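Putative uncharacterized protein (Chaetomium thermophilum, PDB 4X2H) is of unknown function but has an NTF2 domain and pairs with a different protein chain, consistent with a role as one half of a heterodimer. Local coordinates at residues B[9-14]-B[151-156]; B[30-35]-B[55-60]; B[160-165]-B[171-176]. One frame throughout, in Å; residues are numbered along the deposited sequence.

Contact 1. Residues B[9-14]-B[151-156]; sequences KSFVEW and DVFILV
Phe11 turns its CG anti to the backbone N (chi1 168°), which sends the ring off the helix toward Phe153 and Leu155. The two strand residues have their CG beside the backbone N, and both side chains leave the same face of the strand. The far edge of the Phe11 ring then points into the face of Phe153. This is a T-shaped (edge-to-face) pair. The ring centroids lie 5.0 Å apart and the planes stand at 73°. Phe11 CE2 sits over the centre of the Phe153 ring, 3.9 Å from its CE1. Phe11 CZ is also 3.9 Å from Phe153 CE2, so the CE2-CZ edge spans one face of the Phe153 ring. Leu155 uses one methyl. Its CD2 sits over a face of the Phe11 ring, 4.1 Å from the centroid and 13° off the normal, in a CH-pi contact. Phe11 CE1 is the nearest ring atom to this methyl, at 4.0 Å. The Phe11 ring is thus touched at its edge and on one face. All three residues are buried. With an alanine at Phe153, the edge of Phe11 would probably lose its aromatic face and a gap would open between helix and strand. Tyr15 and His178 also meet the Phe153 ring, edge-to-face and stacked respectively. Helix 3-20 here lies against the curved sheet, as in the NTF2 fold. Ile175 of strand 173-182 and Leu125 of strand 122-135, the two neighbours of strand 145-157, also touch Phe11.

Contact 2. Residues B[30-35]-B[55-60]; sequences VNNNAT and TPEEWD
Asn31 lies against the ring of Pro56 at the start of helix 56-66. Its CB is 4.2 Å from Pro56 CG. One bond further, Asn31 CG comes to 3.7 Å from Pro56 CD. At the tip, Asn31 ND2 touches the same Pro56 CD at 3.4 Å, while OD1 rests near Pro56 CG and accepts a hydrogen bond from the backbone N of Ala44. The amide group therefore packs on the proline and is anchored to the chain before strand 45-48. The next residue makes the polar half of the contact. Asn32 ND2 donates to Glu57 OE1 at 2.8 Å in a nearly straight bond (170°). The acceptor lies close to the plane of the Asn32 amide, and the donor arrives on the syn side of the carboxylate. The amide and carboxylate planes are 62° apart. Glu57 is bent at chi2 (75°), which turns its carboxylate back toward Asn32. A water closes a ring beside this bond. It donates to Glu57 OE2 at 2.6 Å and to Asn32 OD1 at 3.3 Å, so both ends of the amide are tied to the carboxylate. Thr55 is the N-cap of the helix, with its OG1 accepting from Glu58 N. Glu57 follows one residue after Pro56 in the first turn, where a carboxylate would probably be stabilised by the helix dipole. On the inner side, Pro56 and Trp59 pack on Ile46 and Ile48 of strand 45-48, respectively, and Val30 bonds through its backbone to strand 173-182.

Contact 3. Residues B[160-165]-B[171-176]; sequences DVLEKP and RKYLIA
The long loop that joins strand 145-157 to strand 173-182 folds back here, so that Val161 and Leu162 rest on Arg171, Lys172 and Tyr173. Val161 comes in over a backbone carbonyl. Its CB is 3.8 Å from Arg171 O, and both of its methyls lie near the same oxygen. That oxygen also accepts a hydrogen bond from Asn158 ND2. Leu162 sits beside the next carbonyl oxygen, with its CG 3.5 Å from Lys172 O. Strands 145-157 and 173-182 are antiparallel neighbours in the sheet of the NTF2 domain, so the loop is a long hairpin connection between them. Within it, Val161 to Lys164 form a type II beta turn, closed by Lys164 N to Val161 O at 2.9 Å. Glu163, third in the turn, takes the left-handed backbone conformation. The Lys164 chain curls back over the turn, and its NZ donates to Asp160 O at 2.7 Å. Leu162 has its CG anti to the carbonyl carbon (chi1 -77°), and its CD2 touches two side chains. This methyl is 3.9 Å from Lys172 CB and 4.1 Å from Tyr173 OH, approaching the tyrosine ring obliquely. The Tyr173 hydroxyl is hydrogen-bonded to Val119 O.

In the fold
The three contact centres lie 13 to 15 Å apart, and the contacts touch pairwise, partly through strand 173-182. Contact 1 reaches contact 3 through the sheet: Val156 O and Leu174 N, 2.7 Å apart, probably form a hydrogen bond, as do Ile154 O and Ala176 N at 2.8 Å. Phe11 CB packs against Arg171 NH1 at 3.5 Å. Contact 2 joins that strand, with a probable bond of 3.0 Å from Val30 N to Ile175 O. A probable 2.5 Å hydrogen bond between Thr35 OG1 and Asp160 OD1 ties helix 34-39 to contact 3. Val30 CG1 touches Val156 CG2 at 3.7 Å, between contacts 1 and 2. Val152 and Ile154 pack against the partner protein.

Contact 1. Residues B[9-14]-B[151-156]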
loop_
_atom_site.group_PDB
_atom_site.type_symbol
_atom_site.label_atom_id
_atom_site.label_comp_id
_atom_site.label_asym_id
_atom_site.label_seq_id
_atom_site.Cartn_x
_atom_site.Cartn_y
_atom_site.Cartn_z
ATOM N N LYS B 9 2.303 9.016 9.119
ATOM C CA LYS B 9 2.830 8.680 10.438
ATOM C C LYS B 9 1.748 8.840 11.499
ATOM O O LYS B 9 1.573 7.984 12.366
ATOM C CB LYS B 9 4.034 9.560 10.767
ATOM C CG LYS B 9 4.650 9.298 12.136
ATOM C CD LYS B 9 5.842 10.210 12.381
ATOM C CE LYS B 9 6.381 10.063 13.794
ATOM N NZ LYS B 9 7.603 10.888 14.008
ATOM N N SER B 10 1.018 9.943 11.414
ATOM C CA SER B 10 -0.049 10.229 12.360
ATOM C C SER B 10 -1.164 9.187 12.262
ATOM O O SER B 10 -1.688 8.732 13.279
ATOM C CB SER B 10 -0.603 11.636 12.118
ATOM O OG SER B 10 -1.709 11.896 12.960
ATOM N N PHE B 11 -1.522 8.803 11.039
ATOM C CA PHE B 11 -2.573 7.817 10.846
ATOM C C PHE B 11 -2.149 6.452 11.367
ATOM O O PHE B 11 -2.909 5.787 12.068
ATOM C CB PHE B 11 -2.964 7.690 9.371
ATOM C CG PHE B 11 -3.824 6.494 9.095
ATOM C CD1 PHE B 11 -5.187 6.548 9.308
ATOM C CD2 PHE B 11 -3.262 5.298 8.671
ATOM C CE1 PHE B 11 -5.982 5.442 9.072
ATOM C CE2 PHE B 11 -4.049 4.187 8.442
ATOM C CZ PHE B 11 -5.405 4.255 8.645
ATOM N N VAL B 12 -0.939 6.033 11.012
ATOM C CA VAL B 12 -0.453 4.716 11.408
ATOM C C VAL B 12 -0.379 4.619 12.927
ATOM O O VAL B 12 -0.782 3.616 13.520
ATOM C CB VAL B 12 0.933 4.419 10.791
ATOM C CG1 VAL B 12 1.560 3.167 11.417
ATOM C CG2 VAL B 12 0.812 4.243 9.287
ATOM N N GLU B 13 0.130 5.670 13.560
ATOM C CA GLU B 13 0.260 5.679 15.009
ATOM C C GLU B 13 -1.120 5.573 15.647
ATOM O O GLU B 13 -1.309 4.835 16.606
ATOM C CB GLU B 13 0.982 6.944 15.479
ATOM C CG GLU B 13 1.405 6.917 16.941
ATOM C CD GLU B 13 2.223 8.135 17.337
ATOM O OE1 GLU B 13 2.883 8.724 16.455
ATOM O OE2 GLU B 13 2.206 8.503 18.531
ATOM N N TRP B 14 -2.090 6.290 15.090
ATOM C CA TRP B 14 -3.444 6.278 15.633
ATOM C C TRP B 14 -4.122 4.923 15.447
ATOM O O TRP B 14 -4.637 4.343 16.397
ATOM C CB TRP B 14 -4.308 7.362 14.978
ATOM C CG TRP B 14 -5.750 7.236 15.376
ATOM C CD1 TRP B 14 -6.313 7.655 16.543
ATOM C CD2 TRP B 14 -6.806 6.634 14.615
ATOM N NE1 TRP B 14 -7.651 7.348 16.561
ATOM C CE2 TRP B 14 -7.979 6.722 15.389
ATOM C CE3 TRP B 14 -6.870 6.019 13.361
ATOM C CZ2 TRP B 14 -9.201 6.226 14.950
ATOM C CZ3 TRP B 14 -8.089 5.526 12.923
ATOM C CH2 TRP B 14 -9.237 5.630 13.718
ATOM N N ASP B 151 -0.889 -4.292 5.433
ATOM C CA ASP B 151 -2.073 -3.456 5.271
ATOM C C ASP B 151 -1.831 -2.463 4.148
ATOM O O ASP B 151 -0.746 -1.905 4.050
ATOM C CB ASP B 151 -2.381 -2.680 6.562
ATOM C CG ASP B 151 -3.498 -3.293 7.390
ATOM O OD1 ASP B 151 -4.406 -3.937 6.824
ATOM O OD2 ASP B 151 -3.476 -3.100 8.629
ATOM N N VAL B 152 -2.829 -2.241 3.300
ATOM C CA VAL B 152 -2.778 -1.115 2.381
ATOM C C VAL B 152 -4.050 -0.291 2.526
ATOM O O VAL B 152 -5.137 -0.829 2.729
ATOM C CB VAL B 152 -2.579 -1.550 0.903
ATOM C CG1 VAL B 152 -1.197 -2.186 0.716
ATOM C CG2 VAL B 152 -3.699 -2.467 0.434
ATOM N N PHE B 153 -3.884 1.025 2.457
ATOM C CA PHE B 153 -4.983 1.969 2.608
ATOM C C PHE B 153 -4.955 2.988 1.498
ATOM O O PHE B 153 -3.880 3.404 1.061
ATOM C CB PHE B 153 -4.905 2.737 3.931
ATOM C CG PHE B 153 -4.869 1.878 5.155
ATOM C CD1 PHE B 153 -3.661 1.465 5.686
ATOM C CD2 PHE B 153 -6.040 1.530 5.809
ATOM C CE1 PHE B 153 -3.620 0.710 6.828
ATOM C CE2 PHE B 153 -6.005 0.767 6.951
ATOM C CZ PHE B 153 -4.796 0.355 7.466
ATOM N N ILE B 154 -6.135 3.408 1.059
ATOM C CA ILE B 154 -6.248 4.655 0.327
ATOM C C ILE B 154 -6.857 5.687 1.269
ATOM O O ILE B 154 -7.962 5.505 1.787
ATOM C CB ILE B 154 -7.080 4.514 -0.953
ATOM C CG1 ILE B 154 -6.356 3.587 -1.929
ATOM C CG2 ILE B 154 -7.282 5.880 -1.603
ATOM C CD1 ILE B 154 -7.175 3.198 -3.138
ATOM N N LEU B 155 -6.113 6.758 1.507
ATOM C CA LEU B 155 -6.558 7.819 2.397
ATOM C C LEU B 155 -6.991 9.046 1.615
ATOM O O LEU B 155 -6.354 9.402 0.626
ATOM C CB LEU B 155 -5.451 8.198 3.368
ATOM C CG LEU B 155 -4.931 7.087 4.275
ATOM C CD1 LEU B 155 -3.726 7.595 5.031
ATOM C CD2 LEU B 155 -6.011 6.606 5.240
ATOM N N VAL B 156 -8.068 9.687 2.068
ATOM C CA VAL B 156 -8.563 10.920 1.450
ATOM C C VAL B 156 -8.733 12.007 2.517
ATOM O O VAL B 156 -8.825 11.707 3.711
ATOM C CB VAL B 156 -9.903 10.692 0.707
ATOM C CG1 VAL B 156 -9.707 9.767 -0.491
ATOM C CG2 VAL B 156 -10.961 10.132 1.644
#

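Contact 2. Residues B[30-35]-B[55-60]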
loop_
_atom_site.group_PDB
_atom_site.type_symbol
_atom_site.label_atom_id
_atom_site.label_comp_id
_atom_site.label_asym_id
_atom_site.label_seq_id
_atom_site.Cartn_x
_atom_site.Cartn_y
_atom_site.Cartn_z
ATOM N N VAL B 30 -14.320 6.640 5.804
ATOM C CA VAL B 30 -15.154 7.671 5.192
ATOM C C VAL B 30 -16.637 7.503 5.517
ATOM O O VAL B 30 -17.384 8.477 5.483
ATOM C CB VAL B 30 -15.002 7.699 3.651
ATOM C CG1 VAL B 30 -13.597 8.157 3.255
ATOM C CG2 VAL B 30 -15.368 6.342 3.036
ATOM N N ASN B 31 -17.056 6.282 5.839
ATOM C CA ASN B 31 -18.480 5.979 6.005
ATOM C C ASN B 31 -19.200 6.904 6.982
ATOM O O ASN B 31 -20.318 7.344 6.714
ATOM C CB ASN B 31 -18.673 4.534 6.475
ATOM C CG ASN B 31 -18.122 3.528 5.496
ATOM O OD1 ASN B 31 -17.008 3.683 4.994
ATOM N ND2 ASN B 31 -18.903 2.488 5.210
ATOM N N ASN B 32 -18.559 7.195 8.107
ATOM C CA ASN B 32 -19.188 7.983 9.163
ATOM C C ASN B 32 -18.725 9.437 9.149
ATOM O O ASN B 32 -18.638 10.083 10.194
ATOM C CB ASN B 32 -18.908 7.348 10.526
ATOM C CG ASN B 32 -19.438 5.929 10.623
ATOM O OD1 ASN B 32 -20.456 5.592 10.015
ATOM N ND2 ASN B 32 -18.746 5.088 11.383
ATOM N N ASN B 33 -18.433 9.943 7.954
ATOM C CA ASN B 33 -18.039 11.335 7.779
ATOM C C ASN B 33 -19.199 12.149 7.214
ATOM O O ASN B 33 -19.859 11.727 6.262
ATOM C CB ASN B 33 -16.816 11.437 6.864
ATOM C CG ASN B 33 -16.369 12.870 6.650
ATOM O OD1 ASN B 33 -16.675 13.485 5.629
ATOM N ND2 ASN B 33 -15.650 13.411 7.623
ATOM N N ALA B 34 -19.441 13.310 7.815
ATOM C CA ALA B 34 -20.585 14.149 7.468
ATOM C C ALA B 34 -20.546 14.619 6.017
ATOM O O ALA B 34 -21.527 14.501 5.286
ATOM C CB ALA B 34 -20.643 15.353 8.401
ATOM N N THR B 35 -19.406 15.160 5.604
ATOM C CA THR B 35 -19.277 15.732 4.272
ATOM C C THR B 35 -19.298 14.661 3.181
ATOM O O THR B 35 -19.972 14.819 2.163
ATOM C CB THR B 35 -17.987 16.567 4.163
ATOM O OG1 THR B 35 -18.170 17.798 4.873
ATOM C CG2 THR B 35 -17.642 16.882 2.714
ATOM N N THR B 55 -18.906 -3.040 6.180
ATOM C CA THR B 55 -18.767 -1.807 6.954
ATOM C C THR B 55 -17.577 -1.834 7.914
ATOM O O THR B 55 -17.139 -2.906 8.336
ATOM C CB THR B 55 -20.035 -1.524 7.785
ATOM O OG1 THR B 55 -20.231 -2.584 8.732
ATOM C CG2 THR B 55 -21.256 -1.405 6.887
ATOM N N PRO B 56 -17.058 -0.645 8.273
ATOM C CA PRO B 56 -16.006 -0.512 9.288
ATOM C C PRO B 56 -16.436 -1.076 10.635
ATOM O O PRO B 56 -15.605 -1.582 11.394
ATOM C CB PRO B 56 -15.794 1.007 9.383
ATOM C CG PRO B 56 -16.298 1.552 8.120
ATOM C CD PRO B 56 -17.409 0.657 7.680
ATOM N N GLU B 57 -17.729 -0.975 10.929
ATOM C CA GLU B 57 -18.274 -1.498 12.179
ATOM C C GLU B 57 -18.101 -3.009 12.267
ATOM O O GLU B 57 -17.782 -3.545 13.332
ATOM C CB GLU B 57 -19.757 -1.139 12.315
ATOM C CG GLU B 57 -20.021 0.309 12.732
ATOM C CD GLU B 57 -19.795 1.313 11.613
ATOM O OE1 GLU B 57 -19.748 2.525 11.916
ATOM O OE2 GLU B 57 -19.674 0.906 10.435
ATOM N N GLU B 58 -18.310 -3.699 11.150
ATOM C CA GLU B 58 -18.148 -5.147 11.124
ATOM C C GLU B 58 -16.680 -5.517 11.308
ATOM O O GLU B 58 -16.354 -6.478 12.007
ATOM C CB GLU B 58 -18.688 -5.739 9.820
ATOM C CG GLU B 58 -18.583 -7.258 9.764
ATOM C CD GLU B 58 -19.218 -7.858 8.525
ATOM O OE1 GLU B 58 -19.002 -9.064 8.279
ATOM O OE2 GLU B 58 -19.933 -7.132 7.798
ATOM N N TRP B 59 -15.796 -4.749 10.683
ATOM C CA TRP B 59 -14.358 -4.942 10.843
ATOM C C TRP B 59 -13.956 -4.797 12.311
ATOM O O TRP B 59 -13.165 -5.588 12.815
ATOM C CB TRP B 59 -13.606 -3.950 9.950
ATOM C CG TRP B 59 -12.118 -3.831 10.171
ATOM C CD1 TRP B 59 -11.404 -2.670 10.259
ATOM C CD2 TRP B 59 -11.164 -4.896 10.310
ATOM N NE1 TRP B 59 -10.073 -2.941 10.445
ATOM C CE2 TRP B 59 -9.897 -4.300 10.478
ATOM C CE3 TRP B 59 -11.256 -6.291 10.305
ATOM C CZ2 TRP B 59 -8.737 -5.048 10.648
ATOM C CZ3 TRP B 59 -10.102 -7.034 10.482
ATOM C CH2 TRP B 59 -8.859 -6.412 10.642
ATOM N N ASP B 60 -14.514 -3.806 13.004
ATOM C CA ASP B 60 -14.265 -3.660 14.440
ATOM C C ASP B 60 -14.717 -4.908 15.207
ATOM O O ASP B 60 -14.055 -5.350 16.152
ATOM C CB ASP B 60 -14.974 -2.418 14.991
ATOM C CG ASP B 60 -14.115 -1.158 14.905
ATOM O OD1 ASP B 60 -12.880 -1.258 15.072
ATOM O OD2 ASP B 60 -14.678 -0.063 14.681
HETATM O O HOH W 1 -20.540 2.604 8.649
#

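Contact 3. Residues B[160-165]-B[171-176]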
loop_
_atom_site.group_PDB
_atom_site.type_symbol
_atom_site.label_atom_id
_atom_site.label_comp_id
_atom_site.label_asym_id
_atom_site.label_seq_id
_atom_site.Cartn_x
_atom_site.Cartn_y
_atom_site.Cartn_z
ATOM N N ASP B 160 -14.005 17.975 7.014
ATOM C CA ASP B 160 -14.655 18.487 8.217
ATOM C C ASP B 160 -13.659 18.811 9.324
ATOM O O ASP B 160 -14.015 19.474 10.302
ATOM C CB ASP B 160 -15.688 17.480 8.729
ATOM C CG ASP B 160 -16.815 17.243 7.738
ATOM O OD1 ASP B 160 -17.289 18.229 7.132
ATOM O OD2 ASP B 160 -17.220 16.073 7.558
ATOM N N VAL B 161 -12.417 18.358 9.164
ATOM C CA VAL B 161 -11.385 18.532 10.184
ATOM C C VAL B 161 -10.219 19.376 9.672
ATOM O O VAL B 161 -9.702 20.227 10.396
ATOM C CB VAL B 161 -10.855 17.159 10.678
ATOM C CG1 VAL B 161 -9.604 17.319 11.539
ATOM C CG2 VAL B 161 -11.937 16.438 11.459
ATOM N N LEU B 162 -9.805 19.142 8.431
ATOM C CA LEU B 162 -8.686 19.884 7.848
ATOM C C LEU B 162 -8.924 21.388 7.882
ATOM O O LEU B 162 -9.861 21.893 7.265
ATOM C CB LEU B 162 -8.436 19.439 6.405
ATOM C CG LEU B 162 -7.703 18.109 6.236
ATOM C CD1 LEU B 162 -7.726 17.678 4.784
ATOM C CD2 LEU B 162 -6.267 18.212 6.733
ATOM N N GLU B 163 -8.058 22.088 8.609
ATOM C CA GLU B 163 -8.137 23.541 8.762
ATOM C C GLU B 163 -9.491 23.990 9.312
ATOM O O GLU B 163 -9.947 25.104 9.053
ATOM C CB GLU B 163 -7.834 24.224 7.427
ATOM C CG GLU B 163 -6.341 24.347 7.166
ATOM C CD GLU B 163 -5.986 24.248 5.701
ATOM O OE1 GLU B 163 -4.827 23.894 5.396
ATOM O OE2 GLU B 163 -6.861 24.528 4.854
ATOM N N LYS B 164 -10.121 23.114 10.085
ATOM C CA LYS B 164 -11.318 23.468 10.832
ATOM C C LYS B 164 -10.881 24.131 12.136
ATOM O O LYS B 164 -10.339 23.458 13.013
ATOM C CB LYS B 164 -12.173 22.230 11.113
ATOM C CG LYS B 164 -13.476 22.502 11.867
ATOM C CD LYS B 164 -14.423 23.428 11.108
ATOM C CE LYS B 164 -14.882 22.842 9.776
ATOM N NZ LYS B 164 -15.688 21.599 9.942
ATOM N N PRO B 165 -11.097 25.453 12.268
ATOM C CA PRO B 165 -10.605 26.106 13.486
ATOM C C PRO B 165 -11.261 25.563 14.750
ATOM O O PRO B 165 -12.486 25.462 14.820
ATOM C CB PRO B 165 -10.969 27.578 13.267
ATOM C CG PRO B 165 -12.105 27.552 12.323
ATOM C CD PRO B 165 -11.850 26.387 11.412
ATOM N N ARG B 171 -9.614 12.928 12.793
ATOM C CA ARG B 171 -8.773 12.345 11.764
ATOM C C ARG B 171 -8.644 13.291 10.574
ATOM O O ARG B 171 -9.645 13.657 9.974
ATOM C CB ARG B 171 -9.369 11.003 11.331
ATOM C CG ARG B 171 -9.170 9.874 12.346
ATOM C CD ARG B 171 -7.695 9.645 12.605
ATOM N NE ARG B 171 -6.938 9.841 11.376
ATOM C CZ ARG B 171 -5.650 10.163 11.320
ATOM N NH1 ARG B 171 -5.075 10.326 10.135
ATOM N NH2 ARG B 171 -4.941 10.327 12.433
ATOM N N LYS B 172 -7.418 13.693 10.246
ATOM C CA LYS B 172 -7.185 14.626 9.142
ATOM C C LYS B 172 -7.403 13.974 7.781
ATOM O O LYS B 172 -7.803 14.647 6.820
ATOM C CB LYS B 172 -5.769 15.193 9.207
ATOM C CG LYS B 172 -5.574 16.294 10.238
ATOM C CD LYS B 172 -4.135 16.791 10.209
ATOM C CE LYS B 172 -4.013 18.239 10.643
ATOM N NZ LYS B 172 -4.253 18.420 12.097
ATOM N N TYR B 173 -7.117 12.677 7.709
ATOM C CA TYR B 173 -7.338 11.884 6.503
ATOM C C TYR B 173 -8.056 10.588 6.849
ATOM O O TYR B 173 -7.765 9.960 7.875
ATOM C CB TYR B 173 -6.005 11.612 5.796
ATOM C CG TYR B 173 -5.360 12.895 5.338
ATOM C CD1 TYR B 173 -4.556 13.634 6.197
ATOM C CD2 TYR B 173 -5.598 13.399 4.066
ATOM C CE1 TYR B 173 -3.987 14.829 5.792
ATOM C CE2 TYR B 173 -5.035 14.590 3.649
ATOM C CZ TYR B 173 -4.235 15.304 4.517
ATOM O OH TYR B 173 -3.679 16.494 4.107
ATOM N N LEU B 174 -8.998 10.201 5.993
ATOM C CA LEU B 174 -9.882 9.071 6.260
ATOM C C LEU B 174 -9.644 7.919 5.295
ATOM O O LEU B 174 -9.144 8.117 4.197
ATOM C CB LEU B 174 -11.339 9.520 6.172
ATOM C CG LEU B 174 -11.728 10.631 7.144
ATOM C CD1 LEU B 174 -13.071 11.226 6.758
ATOM C CD2 LEU B 174 -11.755 10.110 8.569
ATOM N N ILE B 175 -10.020 6.715 5.709
ATOM C CA ILE B 175 -9.832 5.530 4.886
ATOM C C ILE B 175 -10.974 5.355 3.895
ATOM O O ILE B 175 -12.131 5.170 4.287
ATOM C CB ILE B 175 -9.739 4.256 5.733
ATOM C CG1 ILE B 175 -8.651 4.390 6.800
ATOM C CG2 ILE B 175 -9.466 3.046 4.847
ATOM C CD1 ILE B 175 -8.801 3.395 7.914
ATOM N N ALA B 176 -10.630 5.394 2.617
ATOM C CA ALA B 176 -11.584 5.155 1.534
ATOM C C ALA B 176 -11.528 3.707 1.067
ATOM O O ALA B 176 -12.538 3.142 0.646
ATOM C CB ALA B 176 -11.307 6.085 0.377
#